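Local coordinates for uncharacterized NTF2-like protein (Cytophaga hutchinsonii ATCC 33406, PDB 3F40) that is of unknown function but adopts the NTF2-like fold of SnoaL-like proteins, a curved sheet packed against helices, and assembles as a dimer, at residues A[38-43]-A[104-109]; A[59-64]-A[75-80]. All blocks are in the same frame, centred on the assembly; numbering follows the deposited sequence.

Interaction 1. Residues A[38-43]-A[104-109]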
loop_
_atom_site.group_PDB
_atom_site.type_symbol
_atom_site.label_atom_id
_atom_site.label_comp_id
_atom_site.label_asym_id
_atom_site.label_seq_id
_atom_site.Cartn_x
_atom_site.Cartn_y
_atom_site.Cartn_z
ATOM N N ASN A 38 2.674 -10.714 -7.198
ATOM C CA ASN A 38 2.596 -9.639 -8.173
ATOM C C ASN A 38 3.309 -8.430 -7.655
ATOM O O ASN A 38 3.053 -7.962 -6.559
ATOM C CB ASN A 38 1.184 -9.261 -8.458
ATOM C CG ASN A 38 0.547 -10.181 -9.355
ATOM O OD1 ASN A 38 0.488 -9.955 -10.603
ATOM N ND2 ASN A 38 0.040 -11.228 -8.804
ATOM N N GLY A 39 4.203 -7.916 -8.473
ATOM C CA GLY A 39 4.918 -6.703 -8.158
ATOM C C GLY A 39 5.116 -5.891 -9.414
ATOM O O GLY A 39 4.730 -6.330 -10.518
ATOM N N PRO A 40 5.749 -4.730 -9.274
ATOM C CA PRO A 40 5.961 -3.870 -10.446
ATOM C C PRO A 40 6.714 -4.540 -11.591
ATOM O O PRO A 40 6.547 -4.191 -12.787
ATOM C CB PRO A 40 6.829 -2.753 -9.891
ATOM C CG PRO A 40 6.627 -2.737 -8.464
ATOM C CD PRO A 40 6.172 -4.100 -8.017
HETATM N N MSE A 41 7.561 -5.476 -11.241
HETATM C CA MSE A 41 8.450 -6.117 -12.216
HETATM C C MSE A 41 8.040 -7.532 -12.592
HETATM O O MSE A 41 8.781 -8.280 -13.241
HETATM C CB MSE A 41 9.861 -6.079 -11.680
HETATM C CG MSE A 41 10.417 -4.646 -11.627
HETATM SE SE MSE A 41 12.082 -4.459 -10.727
HETATM C CE MSE A 41 11.516 -4.825 -8.931
ATOM N N GLY A 42 6.835 -7.903 -12.234
ATOM C CA GLY A 42 6.283 -9.125 -12.741
ATOM C C GLY A 42 5.553 -9.975 -11.764
ATOM O O GLY A 42 5.159 -9.549 -10.713
ATOM N N HIS A 43 5.294 -11.154 -12.201
ATOM C CA HIS A 43 4.451 -12.113 -11.501
ATOM C C HIS A 43 5.150 -13.463 -11.392
ATOM O O HIS A 43 5.874 -13.870 -12.294
ATOM C CB HIS A 43 3.158 -12.226 -12.289
ATOM C CG HIS A 43 2.352 -13.433 -12.010
ATOM N ND1 HIS A 43 1.622 -13.607 -10.855
ATOM C CD2 HIS A 43 2.166 -14.545 -12.748
ATOM C CE1 HIS A 43 1.009 -14.781 -10.904
ATOM N NE2 HIS A 43 1.348 -15.376 -12.038
ATOM N N VAL A 104 2.734 -6.332 -4.185
ATOM C CA VAL A 104 3.579 -5.271 -3.623
ATOM C C VAL A 104 3.577 -4.069 -4.564
ATOM O O VAL A 104 3.614 -4.204 -5.776
ATOM C CB VAL A 104 5.016 -5.805 -3.274
ATOM C CG1 VAL A 104 5.789 -6.196 -4.490
ATOM C CG2 VAL A 104 5.763 -4.794 -2.428
ATOM N N TYR A 105 3.496 -2.908 -3.947
ATOM C CA TYR A 105 3.323 -1.625 -4.628
ATOM C C TYR A 105 4.502 -0.715 -4.350
ATOM O O TYR A 105 4.754 -0.390 -3.206
ATOM C CB TYR A 105 2.055 -0.916 -4.151
ATOM C CG TYR A 105 0.775 -1.661 -4.317
ATOM C CD1 TYR A 105 0.387 -2.610 -3.398
ATOM C CD2 TYR A 105 -0.067 -1.385 -5.374
ATOM C CE1 TYR A 105 -0.813 -3.281 -3.542
ATOM C CE2 TYR A 105 -1.262 -2.022 -5.513
ATOM C CZ TYR A 105 -1.627 -2.997 -4.595
ATOM O OH TYR A 105 -2.846 -3.623 -4.705
ATOM N N PHE A 106 5.163 -0.271 -5.403
ATOM C CA PHE A 106 6.247 0.677 -5.308
ATOM C C PHE A 106 6.681 1.146 -6.677
ATOM O O PHE A 106 6.329 0.536 -7.683
ATOM C CB PHE A 106 7.467 0.129 -4.532
ATOM C CG PHE A 106 8.148 -1.082 -5.144
ATOM C CD1 PHE A 106 7.773 -2.344 -4.765
ATOM C CD2 PHE A 106 9.235 -0.930 -6.003
ATOM C CE1 PHE A 106 8.414 -3.452 -5.265
ATOM C CE2 PHE A 106 9.852 -2.054 -6.516
ATOM C CZ PHE A 106 9.447 -3.301 -6.131
ATOM N N ASP A 107 7.444 2.231 -6.682
ATOM C CA ASP A 107 8.032 2.769 -7.911
ATOM C C ASP A 107 9.396 2.098 -8.123
ATOM O O ASP A 107 10.327 2.327 -7.346
ATOM C CB ASP A 107 8.191 4.281 -7.788
ATOM C CG ASP A 107 8.933 4.908 -8.946
ATOM O OD1 ASP A 107 9.245 4.221 -9.934
ATOM O OD2 ASP A 107 9.202 6.140 -8.810
ATOM N N PRO A 108 9.534 1.214 -9.122
ATOM C CA PRO A 108 10.787 0.493 -9.259
ATOM C C PRO A 108 11.856 1.223 -10.047
ATOM O O PRO A 108 12.961 0.700 -10.199
ATOM C CB PRO A 108 10.356 -0.727 -10.063
ATOM C CG PRO A 108 9.314 -0.129 -11.016
ATOM C CD PRO A 108 8.555 0.845 -10.143
ATOM N N ARG A 109 11.583 2.438 -10.505
ATOM C CA ARG A 109 12.538 3.108 -11.401
ATOM C C ARG A 109 13.962 3.251 -10.824
ATOM O O ARG A 109 14.937 3.084 -11.564
ATOM C CB ARG A 109 11.991 4.444 -11.903
ATOM C CG ARG A 109 10.838 4.312 -12.859
ATOM C CD ARG A 109 10.254 5.651 -13.234
ATOM N NE ARG A 109 9.715 6.306 -12.049
ATOM C CZ ARG A 109 9.398 7.598 -11.957
ATOM N NH1 ARG A 109 9.572 8.398 -12.979
ATOM N NH2 ARG A 109 8.947 8.075 -10.808
#
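One backbone bond joins 38-43 to 104-109, and around it proline and aromatic side chains pack. V104 N donates to N38 O at 2.9 Å, coming in nearly along the C=O axis. The 38-43 segment folds into a type I beta turn from G39 to G42, closed in both directions, with G39 N giving to G42 O and G42 N to G39 O. P40, at the second position of that turn, carries the contact. P40 CB faces P108, 3.8 Å from P108 CG. The next atom, P40 CG, sits over the centre of the F106 ring, 3.6 Å from the centroid and 8° off the normal, a textbook CH-pi contact. P40 CD closes the pyrrolidine between CE1 of F106 and the carbonyl of V104, 3.4 Å from V104 O. F106 can present its face this way because its CG takes the crowded place between backbone N and carbonyl carbon (chi1 62°), swinging the ring back toward the turn. M41, a selenomethionine, bends at chi3 and brings M41 CE to the rim of the same ring, 3.8 Å from F106 CZ, while SE passes P108 CB. An alanine in place of F106 would remove the platform under P40 and the partner of the M41 methyl, and would probably loosen the turn against the C-terminal segment. On either side of P108 in the sequence, D107 and R109 make their own link, a salt bridge: R109 grips the carboxylate side-on through NE and NH2, and its backbone N completes an Asx turn on OD1. This is a beta hairpin whose type I turn joins strands 35-39 and 42-45 at one margin of the NTF2-like sheet, packed on the chain leaving strand 98-105.

Interaction 2. Residues A[59-64]-A[75-80]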
loop_
_atom_site.group_PDB
_atom_site.type_symbol
_atom_site.label_atom_id
_atom_site.label_comp_id
_atom_site.label_asym_id
_atom_site.label_seq_id
_atom_site.Cartn_x
_atom_site.Cartn_y
_atom_site.Cartn_z
ATOM N N PHE A 59 16.312 -9.880 -0.062
ATOM C CA PHE A 59 15.702 -8.605 0.314
ATOM C C PHE A 59 15.499 -8.538 1.816
ATOM O O PHE A 59 15.279 -9.544 2.459
ATOM C CB PHE A 59 14.334 -8.395 -0.365
ATOM C CG PHE A 59 14.374 -8.304 -1.854
ATOM C CD1 PHE A 59 15.498 -7.875 -2.534
ATOM C CD2 PHE A 59 13.253 -8.626 -2.566
ATOM C CE1 PHE A 59 15.471 -7.776 -3.936
ATOM C CE2 PHE A 59 13.247 -8.510 -3.948
ATOM C CZ PHE A 59 14.354 -8.102 -4.610
ATOM N N LYS A 60 15.665 -7.332 2.345
ATOM C CA LYS A 60 15.457 -7.037 3.755
ATOM C C LYS A 60 14.350 -5.998 3.932
ATOM O O LYS A 60 14.193 -5.130 3.112
ATOM C CB LYS A 60 16.749 -6.558 4.408
ATOM C CG LYS A 60 17.904 -7.533 4.306
ATOM C CD LYS A 60 17.608 -8.838 5.021
ATOM C CE LYS A 60 18.754 -9.859 4.964
ATOM N NZ LYS A 60 19.065 -10.332 3.591
ATOM N N TYR A 61 13.599 -6.104 5.032
ATOM C CA TYR A 61 12.383 -5.327 5.250
ATOM C C TYR A 61 12.386 -4.644 6.598
ATOM O O TYR A 61 12.710 -5.278 7.616
ATOM C CB TYR A 61 11.158 -6.258 5.192
ATOM C CG TYR A 61 11.060 -7.038 3.909
ATOM C CD1 TYR A 61 11.821 -8.169 3.717
ATOM C CD2 TYR A 61 10.221 -6.634 2.887
ATOM C CE1 TYR A 61 11.763 -8.889 2.527
ATOM C CE2 TYR A 61 10.143 -7.341 1.698
ATOM C CZ TYR A 61 10.925 -8.474 1.539
ATOM O OH TYR A 61 10.943 -9.216 0.375
ATOM N N VAL A 62 11.996 -3.386 6.606
ATOM C CA VAL A 62 11.769 -2.701 7.843
ATOM C C VAL A 62 10.316 -2.282 7.826
ATOM O O VAL A 62 9.910 -1.445 7.017
ATOM C CB VAL A 62 12.658 -1.473 8.017
ATOM C CG1 VAL A 62 12.257 -0.736 9.275
ATOM C CG2 VAL A 62 14.171 -1.856 8.030
ATOM N N VAL A 63 9.554 -2.880 8.733
ATOM C CA VAL A 63 8.116 -2.653 8.791
ATOM C C VAL A 63 7.818 -1.411 9.656
ATOM O O VAL A 63 8.194 -1.346 10.852
ATOM C CB VAL A 63 7.361 -3.869 9.379
ATOM C CG1 VAL A 63 5.867 -3.564 9.479
ATOM C CG2 VAL A 63 7.587 -5.138 8.550
ATOM N N HIS A 64 7.154 -0.439 9.046
ATOM C CA HIS A 64 6.766 0.815 9.708
ATOM C C HIS A 64 5.336 0.802 10.198
ATOM O O HIS A 64 5.026 1.384 11.230
ATOM C CB HIS A 64 6.989 1.990 8.778
ATOM C CG HIS A 64 8.435 2.238 8.531
ATOM N ND1 HIS A 64 9.013 2.177 7.287
ATOM C CD2 HIS A 64 9.432 2.504 9.403
ATOM C CE1 HIS A 64 10.307 2.423 7.401
ATOM N NE2 HIS A 64 10.587 2.614 8.675
ATOM N N LEU A 75 1.248 -4.238 4.827
ATOM C CA LEU A 75 2.440 -3.708 5.464
ATOM C C LEU A 75 2.948 -2.498 4.713
ATOM O O LEU A 75 3.002 -2.491 3.491
ATOM C CB LEU A 75 3.580 -4.739 5.502
ATOM C CG LEU A 75 3.270 -6.070 6.205
ATOM C CD1 LEU A 75 4.523 -6.993 6.202
ATOM C CD2 LEU A 75 2.760 -5.888 7.599
ATOM N N ILE A 76 3.339 -1.473 5.456
ATOM C CA ILE A 76 4.076 -0.341 4.962
ATOM C C ILE A 76 5.504 -0.574 5.425
ATOM O O ILE A 76 5.790 -0.628 6.615
ATOM C CB ILE A 76 3.545 0.980 5.543
ATOM C CG1 ILE A 76 2.066 1.176 5.207
ATOM C CG2 ILE A 76 4.353 2.175 5.067
ATOM C CD1 ILE A 76 1.742 1.220 3.726
ATOM N N TYR A 77 6.392 -0.770 4.462
ATOM C CA TYR A 77 7.746 -1.140 4.778
ATOM C C TYR A 77 8.761 -0.615 3.778
ATOM O O TYR A 77 8.462 -0.355 2.620
ATOM C CB TYR A 77 7.877 -2.659 4.955
ATOM C CG TYR A 77 7.319 -3.631 3.893
ATOM C CD1 TYR A 77 6.970 -3.244 2.616
ATOM C CD2 TYR A 77 7.204 -4.967 4.207
ATOM C CE1 TYR A 77 6.459 -4.170 1.696
ATOM C CE2 TYR A 77 6.721 -5.906 3.324
ATOM C CZ TYR A 77 6.343 -5.507 2.060
ATOM O OH TYR A 77 5.858 -6.451 1.158
ATOM N N ASP A 78 9.993 -0.472 4.271
ATOM C CA ASP A 78 11.126 -0.146 3.415
ATOM C C ASP A 78 11.755 -1.480 3.037
ATOM O O ASP A 78 11.993 -2.346 3.911
ATOM C CB ASP A 78 12.129 0.753 4.117
ATOM C CG ASP A 78 11.626 2.157 4.310
ATOM O OD1 ASP A 78 10.680 2.596 3.635
ATOM O OD2 ASP A 78 12.230 2.853 5.144
ATOM N N ILE A 79 12.043 -1.655 1.750
ATOM C CA ILE A 79 12.680 -2.867 1.268
ATOM C C ILE A 79 14.061 -2.515 0.724
ATOM O O ILE A 79 14.214 -1.640 -0.124
ATOM C CB ILE A 79 11.874 -3.594 0.156
ATOM C CG1 ILE A 79 10.367 -3.660 0.461
ATOM C CG2 ILE A 79 12.448 -4.988 -0.024
ATOM C CD1 ILE A 79 9.551 -4.247 -0.673
ATOM N N ASN A 80 15.063 -3.154 1.292
ATOM C CA ASN A 80 16.433 -3.033 0.796
ATOM C C ASN A 80 16.617 -4.083 -0.288
ATOM O O ASN A 80 16.640 -5.278 -0.029
ATOM C CB ASN A 80 17.440 -3.186 1.934
ATOM C CG ASN A 80 18.844 -2.910 1.479
ATOM O OD1 ASN A 80 19.217 -3.290 0.388
ATOM N ND2 ASN A 80 19.624 -2.238 2.308
HETATM O O HOH W 1 8.222 2.308 4.667
#
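Five backbone hydrogen bonds zip strand 60-69 to strand 72-81. K60 and N80 form an antiparallel hydrogen-bonded pair: N80 N gives to K60 O at 2.8 Å, K60 N back to N80 O at a longer 3.3 Å. V62 and D78 follow, 2.9 Å from V62 N to D78 O and from D78 N to V62 O. H64 N adds a fifth, running nearly along the C=O axis of I76. CA-H groups of Y61 and I79 lean on the carbonyl oxygens of D78 and K60. Away from the partner strand, Y61 N is bound by N20 OD1 of helix 8-20, and the backbones of Y77 and I79 bond to A88 and I86 of strand 84-95.

On the side of V62, a water joins H64 ND1 to D78 OD1, donating to the carboxylate, 2.7 Å to each. D78 OD2 meets the edge of the imidazole, 3.0 Å from H64 CE1, its carboxylate plane turned 73° from the ring; the acidic group might favour a protonated histidine. N80 OD1 is taken by G83 N; K60 NZ salt-bridges E22 and bonds to K58 O.

The other side is mostly apolar and aromatic. I79 CG2 lies over a face of the Y61 ring, and Y61 CD2 over the Y77 ring, 3.6 Å from Y77 CE2. Y77 OH bonds to Y92 OH. Helix 8-20 covers Y61 and L75 through I16, while strand 84-95 continues the sheet beyond 72-81.

Overall arrangement
Both contacts belong to the same mixed sheet, with centres about 14 Å apart. Interaction 1 lies toward the margin formed by strand 42-45; interaction 2 is the hairpin of 60-69 and 72-81 at the other margin. Strand 84-95 runs between the strands 98-105 and 72-81 that carry them. In sequence the hairpin falls wholly between 38-43 and 104-109, so the contact at 38-43 is made with the chain's last strand, after the hairpin. The two still touch: V104 CG2 packs on Y77 OH and I79 CD1. The segments of both also reach the second subunit, since Y105 packs on I76 of the other copy and I76 on its Y105.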